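Local coordinates for protein dipeptidase AC. Metallo peptidase. MEROPS family M19 (Rhodobacter sphaeroides, PDB 3LY0) that probably hydrolyses dipeptides as a zinc-dependent metallodipeptidase, and here holds a phosphinate mimic of L-Ala-D-Ala at a pair of zinc ions, at residues Leu162-Ser167 with Ile206-Ser211; Leu210-Glu215 with Ala231-Ala236; Lys216-Val221 with Asp248-Met253. All coordinates share one frame; numbering follows the deposited sequence.

Contact 1. Residues Leu162-Ser167 with Ile206-Ser211. With LY0 ((2R)-3-[(R)-[(1R)-1-aminoethyl](hydroxy)phosphoryl]-2-methylpropanoic acid), chain C.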
ATOM      1  N   LEU A 162      -6.518   6.424   3.622  1.00  8.81           N
ATOM      2  CA  LEU A 162      -5.502   7.377   4.034  1.00  8.90           C
ATOM      3  C   LEU A 162      -4.553   6.756   5.055  1.00 10.21           C
ATOM      4  O   LEU A 162      -4.984   6.243   6.096  1.00 10.15           O
ATOM      5  CB  LEU A 162      -6.188   8.618   4.638  1.00 10.92           C
ATOM      6  CG  LEU A 162      -5.298   9.692   5.253  1.00 12.14           C
ATOM      7  CD1 LEU A 162      -4.312  10.236   4.240  1.00 17.55           C
ATOM      8  CD2 LEU A 162      -6.135  10.826   5.845  1.00 20.45           C
ATOM      9  N   GLY A 163      -3.257   6.807   4.751  1.00  8.72           N
ATOM     10  CA  GLY A 163      -2.235   6.572   5.759  1.00  9.02           C
ATOM     11  C   GLY A 163      -1.801   7.909   6.339  1.00  9.64           C
ATOM     12  O   GLY A 163      -1.328   8.779   5.616  1.00 10.82           O
ATOM     13  N   PRO A 164      -1.963   8.100   7.654  1.00  9.99           N
ATOM     14  CA  PRO A 164      -1.609   9.408   8.224  1.00  9.99           C
ATOM     15  C   PRO A 164      -0.167   9.826   7.950  1.00 10.32           C
ATOM     16  O   PRO A 164       0.112  11.025   7.820  1.00 11.85           O
ATOM     17  CB  PRO A 164      -1.838   9.207   9.722  1.00 12.18           C
ATOM     18  CG  PRO A 164      -2.909   8.159   9.792  1.00 12.34           C
ATOM     19  CD  PRO A 164      -2.638   7.227   8.626  1.00 11.14           C
ATOM     20  N   VAL A 165       0.746   8.863   7.897  1.00  9.59           N
ATOM     21  CA  VAL A 165       2.137   9.176   7.623  1.00  9.49           C
ATOM     22  C   VAL A 165       2.760   8.264   6.577  1.00  9.12           C
ATOM     23  O   VAL A 165       2.347   7.113   6.400  1.00  9.62           O
ATOM     24  CB  VAL A 165       3.007   9.098   8.900  1.00  9.67           C
ATOM     25  CG1 VAL A 165       2.440   9.986  10.003  1.00 10.40           C
ATOM     26  CG2 VAL A 165       3.168   7.635   9.378  1.00 10.22           C
ATOM     27  N   TRP A 166       3.763   8.803   5.889  1.00  9.35           N
ATOM     28  CA  TRP A 166       4.730   8.017   5.152  1.00  9.57           C
ATOM     29  C   TRP A 166       5.917   7.888   6.124  1.00  9.08           C
ATOM     30  O   TRP A 166       5.746   8.114   7.330  1.00 10.73           O
ATOM     31  CB  TRP A 166       5.091   8.722   3.835  1.00 10.44           C
ATOM     32  CG  TRP A 166       6.027   7.936   3.000  1.00  9.27           C
ATOM     33  CD1 TRP A 166       5.785   6.716   2.416  1.00 10.44           C
ATOM     34  CD2 TRP A 166       7.370   8.289   2.653  1.00  9.58           C
ATOM     35  NE1 TRP A 166       6.902   6.292   1.736  1.00 12.29           N
ATOM     36  CE2 TRP A 166       7.892   7.231   1.873  1.00 11.35           C
ATOM     37  CE3 TRP A 166       8.192   9.383   2.941  1.00 12.29           C
ATOM     38  CZ2 TRP A 166       9.190   7.245   1.364  1.00 13.96           C
ATOM     39  CZ3 TRP A 166       9.495   9.386   2.436  1.00 12.76           C
ATOM     40  CH2 TRP A 166       9.975   8.327   1.658  1.00 13.47           C
ATOM     41  N   SER A 167       7.098   7.529   5.629  1.00 10.12           N
ATOM     42  CA  SER A 167       8.269   7.427   6.505  1.00  9.16           C
ATOM     43  C   SER A 167       8.915   8.811   6.664  1.00 12.73           C
ATOM     44  O   SER A 167      10.029   9.061   6.190  1.00 11.38           O
ATOM     45  CB  SER A 167       9.239   6.380   5.960  1.00 11.01           C
ATOM     46  OG  SER A 167       8.768   5.064   6.246  1.00 10.31           O
ATOM     47  N   ILE A 206     -13.501   6.689   5.954  1.00  9.99           N
ATOM     48  CA  ILE A 206     -12.240   6.623   5.216  1.00 10.98           C
ATOM     49  C   ILE A 206     -11.345   5.598   5.905  1.00 10.25           C
ATOM     50  O   ILE A 206     -11.088   5.703   7.100  1.00 11.39           O
ATOM     51  CB  ILE A 206     -11.536   8.000   5.206  1.00 11.04           C
ATOM     52  CG1 ILE A 206     -12.386   9.018   4.436  1.00 11.18           C
ATOM     53  CG2 ILE A 206     -10.136   7.892   4.599  1.00 11.35           C
ATOM     54  CD1 ILE A 206     -11.853  10.434   4.493  1.00 13.12           C
ATOM     55  N   MET A 207     -10.875   4.604   5.154  1.00  9.70           N
ATOM     56  CA  MET A 207     -10.002   3.571   5.715  1.00 10.00           C
ATOM     57  C   MET A 207      -8.682   4.180   6.157  1.00 10.57           C
ATOM     58  O   MET A 207      -8.073   4.947   5.423  1.00 12.12           O
ATOM     59  CB  MET A 207      -9.734   2.483   4.664  1.00  9.34           C
ATOM     60  CG  MET A 207      -9.054   1.192   5.184  1.00  9.42           C
ATOM     61  SD  MET A 207      -8.313   0.155   3.857  1.00  6.63           S
ATOM     62  CE  MET A 207      -6.690   0.919   3.763  1.00 13.60           C
ATOM     63  N   LEU A 208      -8.240   3.827   7.359  1.00  9.88           N
ATOM     64  CA  LEU A 208      -6.922   4.229   7.832  1.00  9.87           C
ATOM     65  C   LEU A 208      -5.906   3.143   7.526  1.00  9.85           C
ATOM     66  O   LEU A 208      -6.168   1.963   7.747  1.00  9.85           O
ATOM     67  CB  LEU A 208      -6.969   4.468   9.337  1.00 10.90           C
ATOM     68  CG  LEU A 208      -7.768   5.701   9.734  1.00 11.43           C
ATOM     69  CD1 LEU A 208      -8.296   5.552  11.155  1.00 13.18           C
ATOM     70  CD2 LEU A 208      -6.897   6.935   9.590  1.00 12.90           C
ATOM     71  N   ASP A 209      -4.750   3.554   7.019  1.00  9.42           N
ATOM     72  CA  ASP A 209      -3.679   2.634   6.659  1.00  9.12           C
ATOM     73  C   ASP A 209      -2.506   2.845   7.616  1.00  9.36           C
ATOM     74  O   ASP A 209      -1.962   3.955   7.719  1.00 10.47           O
ATOM     75  CB  ASP A 209      -3.238   2.911   5.222  1.00  9.56           C
ATOM     76  CG  ASP A 209      -2.152   1.960   4.732  1.00 10.36           C
ATOM     77  OD1 ASP A 209      -1.804   0.980   5.434  1.00  9.59           O
ATOM     78  OD2 ASP A 209      -1.642   2.207   3.616  1.00 10.20           O
ATOM     79  N   LEU A 210      -2.120   1.778   8.310  1.00  8.58           N
ATOM     80  CA  LEU A 210      -1.051   1.829   9.300  1.00  9.95           C
ATOM     81  C   LEU A 210       0.345   1.598   8.724  1.00 10.09           C
ATOM     82  O   LEU A 210       1.337   1.785   9.429  1.00  9.18           O
ATOM     83  CB  LEU A 210      -1.320   0.790  10.389  1.00 11.41           C
ATOM     84  CG  LEU A 210      -2.674   0.908  11.092  1.00 13.69           C
ATOM     85  CD1 LEU A 210      -3.015  -0.396  11.796  1.00 16.97           C
ATOM     86  CD2 LEU A 210      -2.634   2.051  12.082  1.00 20.63           C
ATOM     87  N   SER A 211       0.447   1.165   7.464  1.00  9.89           N
ATOM     88  CA  SER A 211       1.773   1.009   6.865  1.00  9.34           C
ATOM     89  C   SER A 211       2.536   2.336   6.942  1.00  8.68           C
ATOM     90  O   SER A 211       2.003   3.395   6.586  1.00  9.55           O
ATOM     91  CB  SER A 211       1.697   0.509   5.413  1.00  9.35           C
ATOM     92  OG  SER A 211       1.193  -0.819   5.342  1.00  8.55           O
TER
HETATM   93  P   LY0 C 363       6.597   3.264  -0.869  1.00 12.30           P
HETATM   94  C1  LY0 C 363       8.058   5.396  -1.928  1.00 16.69           C
HETATM   95  N1  LY0 C 363       5.592   5.373  -2.188  1.00 11.58           N
HETATM   96  C2  LY0 C 363       6.803   4.573  -2.125  1.00 13.43           C
HETATM   97  C4  LY0 C 363       7.922   2.003  -1.041  1.00 13.75           C
HETATM   98  C5  LY0 C 363       8.619   1.624   0.235  1.00 13.92           C
HETATM   99  C6  LY0 C 363       7.665   1.344   1.364  1.00 12.37           C
HETATM  100  C7  LY0 C 363       9.713   0.600   0.071  1.00 16.28           C
HETATM  101  O31 LY0 C 363       5.224   2.684  -1.114  1.00 12.01           O
HETATM  102  O32 LY0 C 363       6.611   3.920   0.552  1.00 11.45           O
HETATM  103  O61 LY0 C 363       8.147   1.272   2.630  1.00 12.92           O
HETATM  104  O62 LY0 C 363       6.445   1.210   1.169  1.00 11.69           O
HETATM  105  O   HOH W   1       0.986   5.293   4.726  1.00 10.28           O
HETATM  106  O   HOH W   2       0.327   5.739   8.167  1.00 10.85           O
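W166 carries CG anti to its backbone N (chi1 -177°), and D209 does the same (chi1 -178°), so that the indole reaches the inhibitor while the carboxylate reaches the backbone two residues on. At the other end, L162 CB lies 4.0 Å from I206 CG2. Between these points the backbones run side by side as parallel strands. L162 N gives a bond of 2.8 Å to M207 O, nearly along the C=O axis, and L162 O takes D209 N at 2.9 Å, the donor standing above the carbonyl plane. L208 CA adds a CA-H...O contact to the same L162 O. Beyond G163, whose CA lies 3.3 Å from D209 O in a second such contact, the chains separate and water joins them: one molecule donates to both V165 O and S211 O, another accepts from V165 N and donates to D209 O. The P164 ring crosses L208 at about a right angle, CG to CD2. D209 OD1 accepts S211 N at 3.0 Å from above the carboxylate plane, closing an Asx turn, while its OD2 is held by T232. Two bonds thus fix the rotation of this buried carboxylate. The indole NE1 of W166 meets the inhibitor's phosphinyl O32 at 2.7 Å, in the ring plane and fairly straight (161°). This is the C-terminal edge of a parallel TIM-type barrel, as expected of the M19 family, where strands end and their following loops form the substrate pocket.

Contact 2. Residues Leu210-Glu215 with Ala231-Ala236. With ZN (zinc ion), chain E; LY0 ((2R)-3-[(R)-[(1R)-1-aminoethyl](hydroxy)phosphoryl]-2-methylpropanoic acid), chain C.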
ATOM      1  N   LEU A 210      -2.120   1.778   8.310  1.00  8.58           N
ATOM      2  CA  LEU A 210      -1.051   1.829   9.300  1.00  9.95           C
ATOM      3  C   LEU A 210       0.345   1.598   8.724  1.00 10.09           C
ATOM      4  O   LEU A 210       1.337   1.785   9.429  1.00  9.18           O
ATOM      5  CB  LEU A 210      -1.320   0.790  10.389  1.00 11.41           C
ATOM      6  CG  LEU A 210      -2.674   0.908  11.092  1.00 13.69           C
ATOM      7  CD1 LEU A 210      -3.015  -0.396  11.796  1.00 16.97           C
ATOM      8  CD2 LEU A 210      -2.634   2.051  12.082  1.00 20.63           C
ATOM      9  N   SER A 211       0.447   1.165   7.464  1.00  9.89           N
ATOM     10  CA  SER A 211       1.773   1.009   6.865  1.00  9.34           C
ATOM     11  C   SER A 211       2.536   2.336   6.942  1.00  8.68           C
ATOM     12  O   SER A 211       2.003   3.395   6.586  1.00  9.55           O
ATOM     13  CB  SER A 211       1.697   0.509   5.413  1.00  9.35           C
ATOM     14  OG  SER A 211       1.193  -0.819   5.342  1.00  8.55           O
ATOM     15  N   HIS A 212       3.769   2.240   7.439  1.00 10.15           N
ATOM     16  CA  HIS A 212       4.689   3.367   7.705  1.00  8.50           C
ATOM     17  C   HIS A 212       4.566   3.975   9.081  1.00  9.74           C
ATOM     18  O   HIS A 212       5.512   4.590   9.547  1.00  9.54           O
ATOM     19  CB  HIS A 212       4.600   4.486   6.666  1.00  9.16           C
ATOM     20  CG  HIS A 212       5.083   4.081   5.317  1.00 10.03           C
ATOM     21  ND1 HIS A 212       6.411   4.144   4.955  1.00  9.44           N
ATOM     22  CD2 HIS A 212       4.410   3.633   4.230  1.00 10.98           C
ATOM     23  CE1 HIS A 212       6.540   3.714   3.711  1.00  9.49           C
ATOM     24  NE2 HIS A 212       5.337   3.422   3.242  1.00 10.35           N
ATOM     25  N   LEU A 213       3.407   3.835   9.714  1.00  9.98           N
ATOM     26  CA  LEU A 213       3.214   4.405  11.044  1.00  9.31           C
ATOM     27  C   LEU A 213       4.098   3.650  12.029  1.00 10.85           C
ATOM     28  O   LEU A 213       4.223   2.436  11.943  1.00 11.10           O
ATOM     29  CB  LEU A 213       1.745   4.307  11.441  1.00 12.11           C
ATOM     30  CG  LEU A 213       1.298   5.098  12.674  1.00 10.87           C
ATOM     31  CD1 LEU A 213       1.623   6.590  12.567  1.00 12.13           C
ATOM     32  CD2 LEU A 213      -0.183   4.889  12.888  1.00 13.49           C
ATOM     33  N   ASN A 214       4.735   4.378  12.940  1.00 11.03           N
ATOM     34  CA  ASN A 214       5.559   3.724  13.946  1.00 10.83           C
ATOM     35  C   ASN A 214       4.700   3.023  15.001  1.00 10.83           C
ATOM     36  O   ASN A 214       3.468   3.085  14.973  1.00 11.63           O
ATOM     37  CB  ASN A 214       6.587   4.693  14.547  1.00 11.14           C
ATOM     38  CG  ASN A 214       5.963   5.782  15.418  1.00 10.24           C
ATOM     39  OD1 ASN A 214       4.819   5.677  15.878  1.00 11.95           O
ATOM     40  ND2 ASN A 214       6.747   6.841  15.663  1.00 11.68           N
ATOM     41  N   GLU A 215       5.353   2.322  15.919  1.00 10.69           N
ATOM     42  CA  GLU A 215       4.618   1.448  16.822  1.00 11.97           C
ATOM     43  C   GLU A 215       3.736   2.226  17.803  1.00 11.22           C
ATOM     44  O   GLU A 215       2.611   1.817  18.115  1.00 11.62           O
ATOM     45  CB  GLU A 215       5.576   0.519  17.573  1.00 11.88           C
ATOM     46  CG  GLU A 215       4.855  -0.594  18.323  1.00 13.93           C
ATOM     47  CD  GLU A 215       5.769  -1.704  18.802  1.00 17.07           C
ATOM     48  OE1 GLU A 215       6.952  -1.722  18.425  1.00 18.51           O
ATOM     49  OE2 GLU A 215       5.280  -2.572  19.549  1.00 21.00           O
ATOM     50  N   ALA A 231      -3.006  -2.618   7.461  1.00  9.32           N
ATOM     51  CA  ALA A 231      -1.705  -2.212   6.940  1.00  7.50           C
ATOM     52  C   ALA A 231      -1.684  -2.685   5.492  1.00  8.91           C
ATOM     53  O   ALA A 231      -1.682  -3.890   5.236  1.00  9.36           O
ATOM     54  CB  ALA A 231      -0.593  -2.863   7.738  1.00 10.39           C
ATOM     55  N   THR A 232      -1.735  -1.755   4.542  1.00  9.33           N
ATOM     56  CA  THR A 232      -1.917  -2.156   3.149  1.00  9.47           C
ATOM     57  C   THR A 232      -0.711  -2.841   2.518  1.00  8.34           C
ATOM     58  O   THR A 232      -0.872  -3.611   1.574  1.00  9.37           O
ATOM     59  CB  THR A 232      -2.283  -0.971   2.234  1.00  8.97           C
ATOM     60  OG1 THR A 232      -1.224  -0.008   2.255  1.00  8.23           O
ATOM     61  CG2 THR A 232      -3.612  -0.304   2.641  1.00 10.12           C
ATOM     62  N   HIS A 233       0.492  -2.548   3.016  1.00  8.81           N
ATOM     63  CA  HIS A 233       1.701  -3.102   2.416  1.00  8.54           C
ATOM     64  C   HIS A 233       2.810  -3.273   3.456  1.00  8.76           C
ATOM     65  O   HIS A 233       3.791  -2.521   3.486  1.00  9.20           O
ATOM     66  CB  HIS A 233       2.135  -2.326   1.139  1.00  9.33           C
ATOM     67  CG  HIS A 233       2.425  -0.860   1.335  1.00  7.78           C
ATOM     68  ND1 HIS A 233       1.497   0.039   1.826  1.00  8.55           N
ATOM     69  CD2 HIS A 233       3.524  -0.127   1.026  1.00  8.99           C
ATOM     70  CE1 HIS A 233       2.027   1.246   1.852  1.00  7.94           C
ATOM     71  NE2 HIS A 233       3.249   1.180   1.354  1.00  9.16           N
ATOM     72  N   SER A 234       2.633  -4.284   4.304  1.00  8.82           N
ATOM     73  CA  SER A 234       3.564  -4.558   5.410  1.00  8.59           C
ATOM     74  C   SER A 234       3.651  -6.054   5.634  1.00  8.56           C
ATOM     75  O   SER A 234       2.651  -6.763   5.489  1.00  9.87           O
ATOM     76  CB  SER A 234       3.070  -3.904   6.704  1.00 11.11           C
ATOM     77  OG  SER A 234       3.010  -2.497   6.588  1.00 10.14           O
ATOM     78  N   ASN A 235       4.837  -6.528   6.023  1.00  9.28           N
ATOM     79  CA  ASN A 235       5.071  -7.954   6.215  1.00  9.97           C
ATOM     80  C   ASN A 235       5.344  -8.320   7.666  1.00  9.16           C
ATOM     81  O   ASN A 235       5.074  -7.525   8.570  1.00 10.72           O
ATOM     82  CB  ASN A 235       6.168  -8.437   5.263  1.00 11.51           C
ATOM     83  CG  ASN A 235       5.793  -8.211   3.802  1.00 10.85           C
ATOM     84  OD1 ASN A 235       4.607  -8.113   3.466  1.00 10.39           O
ATOM     85  ND2 ASN A 235       6.794  -8.108   2.928  1.00 10.92           N
ATOM     86  N   ALA A 236       5.860  -9.527   7.897  1.00  9.87           N
ATOM     87  CA  ALA A 236       5.997 -10.036   9.259  1.00 10.43           C
ATOM     88  C   ALA A 236       7.368  -9.753   9.852  1.00  9.86           C
ATOM     89  O   ALA A 236       8.372 -10.281   9.373  1.00 10.30           O
ATOM     90  CB  ALA A 236       5.700 -11.528   9.293  1.00 12.02           C
TER
HETATM   91 ZN    ZN E 365       4.833   2.761   1.208  0.65  9.35          ZN
HETATM   92  P   LY0 C 363       6.597   3.264  -0.869  1.00 12.30           P
HETATM   93  C1  LY0 C 363       8.058   5.396  -1.928  1.00 16.69           C
HETATM   94  N1  LY0 C 363       5.592   5.373  -2.188  1.00 11.58           N
HETATM   95  C2  LY0 C 363       6.803   4.573  -2.125  1.00 13.43           C
HETATM   96  C4  LY0 C 363       7.922   2.003  -1.041  1.00 13.75           C
HETATM   97  C5  LY0 C 363       8.619   1.624   0.235  1.00 13.92           C
HETATM   98  C6  LY0 C 363       7.665   1.344   1.364  1.00 12.37           C
HETATM   99  C7  LY0 C 363       9.713   0.600   0.071  1.00 16.28           C
HETATM  100  O31 LY0 C 363       5.224   2.684  -1.114  1.00 12.01           O
HETATM  101  O32 LY0 C 363       6.611   3.920   0.552  1.00 11.45           O
HETATM  102  O61 LY0 C 363       8.147   1.272   2.630  1.00 12.92           O
HETATM  103  O62 LY0 C 363       6.445   1.210   1.169  1.00 11.69           O
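Neither segment is regular over most of its length: 210-215 folds as a type II beta turn from L210 to L213, closed by L213 N to L210 O at 2.9 Å, and 231-236 leaves its strand at A231. The backbones are nearest at L210 and A231, with CA atoms 4.7 Å apart. H212 has the positive phi (89°) expected at the third position of such a turn. S211 directs OG at the opposite loop, where it accepts H233 N at 3.0 Å (166°) and shares a hydrogen bond of 2.8 Å with S234 OG. An alanine in place of S211 would lose both bonds and would probably loosen the backbone that presents H233. The imidazoles of H212 and H233 cross obliquely, planes 61° apart, and H212 NE2 and H233 NE2 each bind the same zinc at 2.2 Å. Inhibitor atoms O31, O32 and O62 also bind this ion, and E139 supplies the remaining ligand. H233 holds CG in the crowded position between N and C; its ND1 donates to T232 OG1 at 2.8 Å, in the ring plane, and T232 is in turn bonded to D209. H212 ND1 pairs with S167. Both rings are set in rotation by second-shell hydroxyls. The turn joins strand 207-208 to helix 215-224, where L210 packs on F218 and V221; the other loop follows strand 230-231 and precedes helix 248-256, with N235 and A236 touching helix 283-296.

Contact 3. Residues Lys216-Val221 with Asp248-Met253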
ATOM      1  N   LYS A 216       4.235   3.356  18.286  1.00 12.14           N
ATOM      2  CA  LYS A 216       3.430   4.156  19.205  1.00 12.64           C
ATOM      3  C   LYS A 216       2.207   4.719  18.492  1.00 13.07           C
ATOM      4  O   LYS A 216       1.114   4.728  19.053  1.00 13.33           O
ATOM      5  CB  LYS A 216       4.245   5.270  19.862  1.00 14.63           C
ATOM      6  CG  LYS A 216       5.264   4.748  20.869  1.00 14.29           C
ATOM      7  CD  LYS A 216       5.937   5.888  21.630  1.00 21.72           C
ATOM      8  CE  LYS A 216       7.072   5.382  22.523  1.00 25.28           C
ATOM      9  NZ  LYS A 216       8.351   5.186  21.775  1.00 25.15           N
ATOM     10  N   GLY A 217       2.387   5.158  17.249  1.00 11.80           N
ATOM     11  CA  GLY A 217       1.260   5.667  16.480  1.00 10.90           C
ATOM     12  C   GLY A 217       0.266   4.549  16.207  1.00 10.44           C
ATOM     13  O   GLY A 217      -0.953   4.743  16.282  1.00 11.73           O
ATOM     14  N   PHE A 218       0.799   3.365  15.896  1.00 10.88           N
ATOM     15  CA  PHE A 218      -0.020   2.182  15.685  1.00 11.58           C
ATOM     16  C   PHE A 218      -0.868   1.896  16.928  1.00 11.35           C
ATOM     17  O   PHE A 218      -2.069   1.651  16.834  1.00 11.85           O
ATOM     18  CB  PHE A 218       0.898   0.995  15.358  1.00 11.77           C
ATOM     19  CG  PHE A 218       0.187  -0.328  15.233  1.00 11.36           C
ATOM     20  CD1 PHE A 218      -0.079  -0.872  13.987  1.00 13.05           C
ATOM     21  CD2 PHE A 218      -0.196  -1.034  16.369  1.00 16.01           C
ATOM     22  CE1 PHE A 218      -0.724  -2.108  13.873  1.00 14.94           C
ATOM     23  CE2 PHE A 218      -0.843  -2.264  16.263  1.00 17.33           C
ATOM     24  CZ  PHE A 218      -1.111  -2.796  15.021  1.00 15.88           C
ATOM     25  N   ASP A 219      -0.235   1.928  18.097  1.00 12.11           N
ATOM     26  CA  ASP A 219      -0.968   1.687  19.338  1.00 15.28           C
ATOM     27  C   ASP A 219      -2.095   2.704  19.543  1.00 14.93           C
ATOM     28  O   ASP A 219      -3.170   2.357  20.027  1.00 15.28           O
ATOM     29  CB  ASP A 219      -0.020   1.704  20.541  1.00 14.08           C
ATOM     30  CG  ASP A 219       0.878   0.479  20.604  1.00 18.36           C
ATOM     31  OD1 ASP A 219       0.580  -0.531  19.931  1.00 18.60           O
ATOM     32  OD2 ASP A 219       1.884   0.527  21.337  1.00 21.21           O
ATOM     33  N   ASP A 220      -1.833   3.955  19.182  1.00 13.37           N
ATOM     34  CA  ASP A 220      -2.833   5.014  19.278  1.00 13.66           C
ATOM     35  C   ASP A 220      -4.031   4.724  18.376  1.00 14.47           C
ATOM     36  O   ASP A 220      -5.181   4.830  18.794  1.00 14.68           O
ATOM     37  CB  ASP A 220      -2.214   6.368  18.927  1.00 16.15           C
ATOM     38  CG  ASP A 220      -1.299   6.899  20.020  1.00 16.01           C
ATOM     39  OD1 ASP A 220      -1.415   6.449  21.187  1.00 19.92           O
ATOM     40  OD2 ASP A 220      -0.454   7.765  19.713  1.00 15.79           O
ATOM     41  N   VAL A 221      -3.767   4.328  17.133  1.00 14.76           N
ATOM     42  CA  VAL A 221      -4.863   4.006  16.233  1.00 14.79           C
ATOM     43  C   VAL A 221      -5.636   2.790  16.743  1.00 11.67           C
ATOM     44  O   VAL A 221      -6.866   2.766  16.712  1.00 12.76           O
ATOM     45  CB  VAL A 221      -4.379   3.770  14.794  1.00 12.53           C
ATOM     46  CG1 VAL A 221      -5.564   3.429  13.897  1.00 14.45           C
ATOM     47  CG2 VAL A 221      -3.647   4.995  14.285  1.00 13.44           C
ATOM     48  N   ASP A 248       4.469  -9.639  16.039  1.00 13.59           N
ATOM     49  CA  ASP A 248       3.373 -10.546  16.352  1.00 12.76           C
ATOM     50  C   ASP A 248       2.335  -9.880  17.245  1.00 14.86           C
ATOM     51  O   ASP A 248       1.137 -10.156  17.126  1.00 16.03           O
ATOM     52  CB  ASP A 248       3.896 -11.840  16.993  1.00 14.69           C
ATOM     53  CG  ASP A 248       4.551 -12.771  15.984  1.00 18.16           C
ATOM     54  OD1 ASP A 248       4.522 -12.481  14.769  1.00 15.84           O
ATOM     55  OD2 ASP A 248       5.101 -13.803  16.418  1.00 21.57           O
ATOM     56  N   ARG A 249       2.791  -8.992  18.126  1.00 14.96           N
ATOM     57  CA  ARG A 249       1.884  -8.247  18.984  1.00 14.22           C
ATOM     58  C   ARG A 249       0.976  -7.362  18.139  1.00 14.98           C
ATOM     59  O   ARG A 249      -0.230  -7.294  18.364  1.00 14.95           O
ATOM     60  CB  ARG A 249       2.652  -7.397  19.993  1.00 14.97           C
ATOM     61  CG  ARG A 249       1.744  -6.764  21.046  1.00 19.98           C
ATOM     62  CD  ARG A 249       2.471  -5.736  21.886  1.00 19.24           C
ATOM     63  NE  ARG A 249       2.915  -4.608  21.072  1.00 18.78           N
ATOM     64  CZ  ARG A 249       2.171  -3.535  20.814  1.00 22.60           C
ATOM     65  NH1 ARG A 249       0.950  -3.434  21.322  1.00 23.33           N
ATOM     66  NH2 ARG A 249       2.648  -2.566  20.053  1.00 20.37           N
ATOM     67  N   GLN A 250       1.568  -6.689  17.160  1.00 12.41           N
ATOM     68  CA  GLN A 250       0.779  -5.866  16.249  1.00 11.96           C
ATOM     69  C   GLN A 250      -0.198  -6.715  15.425  1.00 12.28           C
ATOM     70  O   GLN A 250      -1.363  -6.353  15.232  1.00 14.21           O
ATOM     71  CB  GLN A 250       1.701  -5.069  15.331  1.00 11.60           C
ATOM     72  CG  GLN A 250       2.454  -3.951  16.027  1.00 12.81           C
ATOM     73  CD  GLN A 250       3.406  -3.252  15.089  1.00 12.67           C
ATOM     74  OE1 GLN A 250       4.306  -3.872  14.540  1.00 11.74           O
ATOM     75  NE2 GLN A 250       3.198  -1.954  14.878  1.00 14.12           N
ATOM     76  N   LEU A 251       0.277  -7.853  14.933  1.00 11.61           N
ATOM     77  CA  LEU A 251      -0.591  -8.753  14.188  1.00 11.97           C
ATOM     78  C   LEU A 251      -1.790  -9.198  15.034  1.00 12.23           C
ATOM     79  O   LEU A 251      -2.911  -9.302  14.529  1.00 12.88           O
ATOM     80  CB  LEU A 251       0.191  -9.972  13.676  1.00 11.41           C
ATOM     81  CG  LEU A 251       1.280  -9.701  12.636  1.00 12.16           C
ATOM     82  CD1 LEU A 251       2.020 -10.994  12.325  1.00 13.72           C
ATOM     83  CD2 LEU A 251       0.710  -9.104  11.359  1.00 11.52           C
ATOM     84  N   ALA A 252      -1.553  -9.481  16.314  1.00 14.14           N
ATOM     85  CA  ALA A 252      -2.634  -9.938  17.183  1.00 14.46           C
ATOM     86  C   ALA A 252      -3.697  -8.855  17.342  1.00 15.02           C
ATOM     87  O   ALA A 252      -4.885  -9.146  17.380  1.00 16.42           O
ATOM     88  CB  ALA A 252      -2.086 -10.361  18.541  1.00 15.33           C
ATOM     89  N   MET A 253      -3.260  -7.607  17.437  1.00 16.45           N
ATOM     90  CA  MET A 253      -4.191  -6.492  17.538  0.63 15.42           C
ATOM     91  C   MET A 253      -4.991  -6.328  16.242  1.00 16.13           C
ATOM     92  O   MET A 253      -6.195  -6.085  16.276  1.00 14.49           O
ATOM     93  CB  MET A 253      -3.426  -5.224  17.918  0.63 16.26           C
ATOM     94  CG  MET A 253      -2.642  -5.394  19.224  0.63 18.31           C
ATOM     95  SD  MET A 253      -1.282  -4.239  19.494  0.63 18.57           S
ATOM     96  CE  MET A 253      -2.182  -2.711  19.516  0.63 14.91           C
TER
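F218 lies at the middle of the contact, its ring meeting Q250 over one face and M253 at its edge. The Q250 chain passes over that face: Q250 CG stands 3.9 Å from the F218 ring centroid, a CH-pi contact 17° off the normal, and Q250 NE2 lies 3.4 Å from F218 CG, displaced toward the rim. The amide is tilted against the ring rather than laid flat on it. M253 CE touches F218 CE2 at 3.5 Å, and M253 SD is 5.2 Å from the F218 centroid, close to the ring plane, an edge-on Met-aromatic contact. D219 OD1 lies equally close to the methyl M253 CE, at 3.5 Å, and takes both terminal nitrogens of R249 in a salt bridge. R249 NH2 reaches D219 OD1 at 2.9 Å on its syn lone pair, whereas R249 NH1, at 3.2 Å from the same D219 OD1, comes from above the carboxylate plane. OD1 lies in the guanidinium plane, and the two groups are turned 75° apart. Torsions and outer partners set these groups. F218 has CG anti to N, which sends the ring across to the other helix. R249 bends at chi3 to bring its tip back to D219, and its NH2 is also bridged to E215. Q250 OE1 is held by T247 N. Helix 215-224 and helix 248-256 lie side by side, their segments here nearly parallel, 18° apart with axes 11.4 Å from each other; F218 packs on L210 of the loop after strand 207-208, and L251 on helix 283-296.

In the fold
From the N terminus, contact 1 comes first, pairing strand 159-163 with strand 207-208; 38 residues lie between its segments, among them helix 192-204. Contact 2 opens on the last residues of contact 1, sharing L210 and S211, and closes a shorter loop around helix 215-224. Contact 3 opens inside that loop and closes beyond it, so contacts 2 and 3 cross, while 1 and 3 stand in series. Side-chain hydrogen bonds join contacts 1 and 2, and a salt bridge and the packing of L213 on helix 215-224 join contacts 2 and 3. Successive barrel strands, the metal-binding loops and the outer helices are thereby connected.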